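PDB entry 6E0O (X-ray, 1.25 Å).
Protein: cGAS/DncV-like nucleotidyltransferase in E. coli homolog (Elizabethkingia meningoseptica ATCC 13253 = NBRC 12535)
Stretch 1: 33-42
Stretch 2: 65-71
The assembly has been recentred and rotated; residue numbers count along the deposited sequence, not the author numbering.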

# COMPACT_ATOMS: atom_id res chain seq x y z
N ALA A 33 12.43 -7.52 -18.87
CA ALA A 33 13.50 -8.28 -18.23
C ALA A 33 12.96 -9.55 -17.59
O ALA A 33 13.58 -10.62 -17.69
CB ALA A 33 14.21 -7.40 -17.21
N LEU A 34 11.81 -9.47 -16.93
CA LEU A 34 11.25 -10.64 -16.26
C LEU A 34 10.71 -11.65 -17.27
O LEU A 34 10.91 -12.86 -17.10
CB LEU A 34 10.17 -10.21 -15.27
CG LEU A 34 10.66 -9.31 -14.14
CD1 LEU A 34 9.47 -8.83 -13.31
CD2 LEU A 34 11.68 -10.02 -13.26
N ARG A 35 10.03 -11.18 -18.31
CA ARG A 35 9.49 -12.10 -19.31
C ARG A 35 10.60 -12.86 -20.02
O ARG A 35 10.41 -14.01 -20.43
CB ARG A 35 8.63 -11.35 -20.33
CG ARG A 35 7.38 -10.71 -19.78
CD ARG A 35 6.33 -11.72 -19.40
NE ARG A 35 5.20 -11.05 -18.75
CZ ARG A 35 4.26 -11.68 -18.05
NH1 ARG A 35 4.30 -12.99 -17.91
NH2 ARG A 35 3.29 -10.98 -17.46
N ALA A 36 11.77 -12.23 -20.19
CA ALA A 36 12.87 -12.91 -20.87
C ALA A 36 13.25 -14.20 -20.17
O ALA A 36 13.68 -15.17 -20.81
CB ALA A 36 14.08 -11.99 -20.99
N LYS A 37 13.11 -14.25 -18.85
CA LYS A 37 13.41 -15.47 -18.10
C LYS A 37 12.19 -16.34 -17.85
O LYS A 37 12.27 -17.57 -17.96
CB LYS A 37 14.08 -15.13 -16.76
CG LYS A 37 14.46 -16.39 -15.98
CD LYS A 37 15.36 -16.11 -14.77
CE LYS A 37 16.75 -15.62 -15.16
NZ LYS A 37 17.57 -16.61 -15.91
N PHE A 38 11.05 -15.74 -17.51
CA PHE A 38 9.91 -16.48 -16.99
C PHE A 38 8.79 -16.68 -18.00
O PHE A 38 7.90 -17.51 -17.75
CB PHE A 38 9.36 -15.78 -15.75
CG PHE A 38 10.31 -15.77 -14.60
CD1 PHE A 38 10.52 -16.90 -13.85
CD2 PHE A 38 11.00 -14.62 -14.27
CE1 PHE A 38 11.40 -16.89 -12.78
CE2 PHE A 38 11.88 -14.60 -13.21
CZ PHE A 38 12.08 -15.73 -12.46
N GLY A 39 8.79 -15.95 -19.10
CA GLY A 39 7.74 -16.13 -20.09
C GLY A 39 6.37 -15.93 -19.47
O GLY A 39 6.14 -15.01 -18.67
N ASN A 40 5.44 -16.81 -19.84
CA ASN A 40 4.07 -16.72 -19.35
C ASN A 40 3.85 -17.45 -18.04
O ASN A 40 2.71 -17.54 -17.57
CB ASN A 40 3.09 -17.23 -20.38
CG ASN A 40 2.72 -16.16 -21.42
OD1 ASN A 40 2.82 -14.97 -21.16
ND2 ASN A 40 2.29 -16.61 -22.60
N ARG A 41 4.92 -17.93 -17.41
CA ARG A 41 4.81 -18.63 -16.14
C ARG A 41 4.55 -17.70 -14.96
O ARG A 41 4.38 -18.19 -13.84
CB ARG A 41 6.07 -19.45 -15.90
CG ARG A 41 6.27 -20.55 -16.94
CD ARG A 41 7.52 -21.34 -16.63
NE ARG A 41 8.73 -20.59 -16.93
CZ ARG A 41 9.87 -20.71 -16.27
NH1 ARG A 41 9.96 -21.53 -15.23
NH2 ARG A 41 10.92 -19.99 -16.64
N VAL A 42 4.52 -16.39 -15.19
CA VAL A 42 4.22 -15.41 -14.16
C VAL A 42 3.08 -14.51 -14.60
O VAL A 42 2.88 -14.26 -15.79
CB VAL A 42 5.46 -14.56 -13.79
CG1 VAL A 42 6.56 -15.43 -13.24
CG2 VAL A 42 5.96 -13.76 -15.01
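Stretch 2, residues 65-71: VMRYDDA

A helix can be packed against a β-strand and, a few residues later, hand its chain over to the same sheet; the contact between residues 33-42 and 65-71 is a compact example. Residues 33-38 close a helix that begins earlier in the chain. Gly 39 then leaves helical geometry with a positive phi of 56°, a value that favours glycine, and by Val 42 the backbone is extended (phi/psi -126/152°). In the second stretch, Val 65 to Tyr 68 are the end of a strand, after which Asp 69 and Asp 70 turn away from extended geometry. The helix and this strand run nearly parallel, with 9° between their directions and 11.3 Å between their axes at closest approach, a spacing that leaves room for one layer of side chains.

The backbone contacts belong to the end of the first stretch. Val 42 pairs with Tyr 68 in an antiparallel, non-hydrogen-bonded bridge, their CA atoms 4.3 Å apart and their side chains on the same face of the sheet. Such a pair exchanges no direct peptide hydrogen bond, but a CA-H...O contact brings Val 42 CA to 3.1 Å from Arg 67 O. Next to it, Asp 69 N donates a nearly straight hydrogen bond to Arg 41 O (3.0 Å, 171°), fixing the register where the strand ends.

Apolar packing fills the space between helix and strand, with Met 66 at its centre. Its SD lies 3.9 Å from Leu 34 CD2 and 3.6 Å from Phe 38 CD2, while its CG reaches 3.7 Å from Val 42 CB. The thioether thus touches residues one helical turn apart as well as the incoming strand. Aromatic contacts add to this: Met 66 CE sits over one face of the Phe 38 ring, 3.9 Å from the centroid in a CH-pi contact, and SD approaches the same ring obliquely at 4.1 Å from the centroid. Phe 38 CD1 in turn meets the edge of Tyr 68 at CD2 (4.0 Å), and Val 42 CG1 lies 3.8 Å from that same CD2.

Polar side chains complete the contact. Arg 41 NH1 donates to Tyr 68 OH at 2.9 Å, the hydroxyl lying at the edge of the guanidinium, near its plane. Weak bonds from Arg 41 NE to Phe 38 O (3.3 Å) and from NH2 to Lys 37 O (3.1 Å) hold this group against the helix end.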

# COMPACT_ATOMS: atom_id res chain seq x y z
N VAL A 65 4.44 -6.64 -8.75
CA VAL A 65 4.35 -8.00 -8.26
C VAL A 65 4.59 -8.96 -9.42
O VAL A 65 4.02 -8.80 -10.50
CB VAL A 65 2.97 -8.26 -7.62
CG1 VAL A 65 2.93 -9.67 -7.06
CG2 VAL A 65 2.67 -7.24 -6.53
N MET A 66 5.44 -9.96 -9.19
CA MET A 66 5.67 -11.02 -10.17
C MET A 66 5.25 -12.33 -9.52
O MET A 66 6.00 -12.92 -8.74
CB MET A 66 7.12 -11.08 -10.62
CG MET A 66 7.31 -12.03 -11.79
SD MET A 66 8.99 -12.58 -12.09
CE MET A 66 9.14 -13.82 -10.81
N ARG A 67 4.05 -12.79 -9.85
CA ARG A 67 3.46 -13.98 -9.24
C ARG A 67 3.78 -15.19 -10.11
O ARG A 67 3.25 -15.33 -11.22
CB ARG A 67 1.96 -13.80 -9.10
CG ARG A 67 1.25 -14.92 -8.35
CD ARG A 67 -0.26 -14.73 -8.34
NE ARG A 67 -0.82 -14.82 -9.69
CZ ARG A 67 -2.05 -14.43 -10.00
NH1 ARG A 67 -2.83 -13.92 -9.06
NH2 ARG A 67 -2.49 -14.53 -11.24
N TYR A 68 4.66 -16.06 -9.62
CA TYR A 68 4.99 -17.29 -10.33
C TYR A 68 3.85 -18.25 -10.06
O TYR A 68 3.62 -18.65 -8.91
CB TYR A 68 6.33 -17.85 -9.85
CG TYR A 68 6.77 -18.99 -10.74
CD1 TYR A 68 6.28 -20.27 -10.55
CD2 TYR A 68 7.63 -18.76 -11.80
CE1 TYR A 68 6.66 -21.31 -11.38
CE2 TYR A 68 8.01 -19.78 -12.64
CZ TYR A 68 7.53 -21.05 -12.42
OH TYR A 68 7.93 -22.06 -13.27
N ASP A 69 3.11 -18.61 -11.10
CA ASP A 69 1.82 -19.24 -10.87
C ASP A 69 1.48 -20.28 -11.92
O ASP A 69 0.30 -20.61 -12.10
CB ASP A 69 0.73 -18.18 -10.78
CG ASP A 69 0.68 -17.30 -12.01
OD1 ASP A 69 1.26 -17.69 -13.05
OD2 ASP A 69 0.06 -16.22 -11.94
N ASP A 70 2.49 -20.82 -12.59
CA ASP A 70 2.28 -21.81 -13.64
C ASP A 70 1.42 -22.97 -13.17
O ASP A 70 0.62 -23.49 -13.95
CB ASP A 70 3.65 -22.30 -14.11
CG ASP A 70 3.58 -23.22 -15.30
OD1 ASP A 70 2.96 -22.85 -16.31
OD2 ASP A 70 4.17 -24.32 -15.22
N ALA A 71 1.54 -23.37 -11.90
CA ALA A 71 0.77 -24.51 -11.41
C ALA A 71 -0.72 -24.20 -11.30
O ALA A 71 -1.55 -25.11 -11.39
CB ALA A 71 1.30 -24.94 -10.03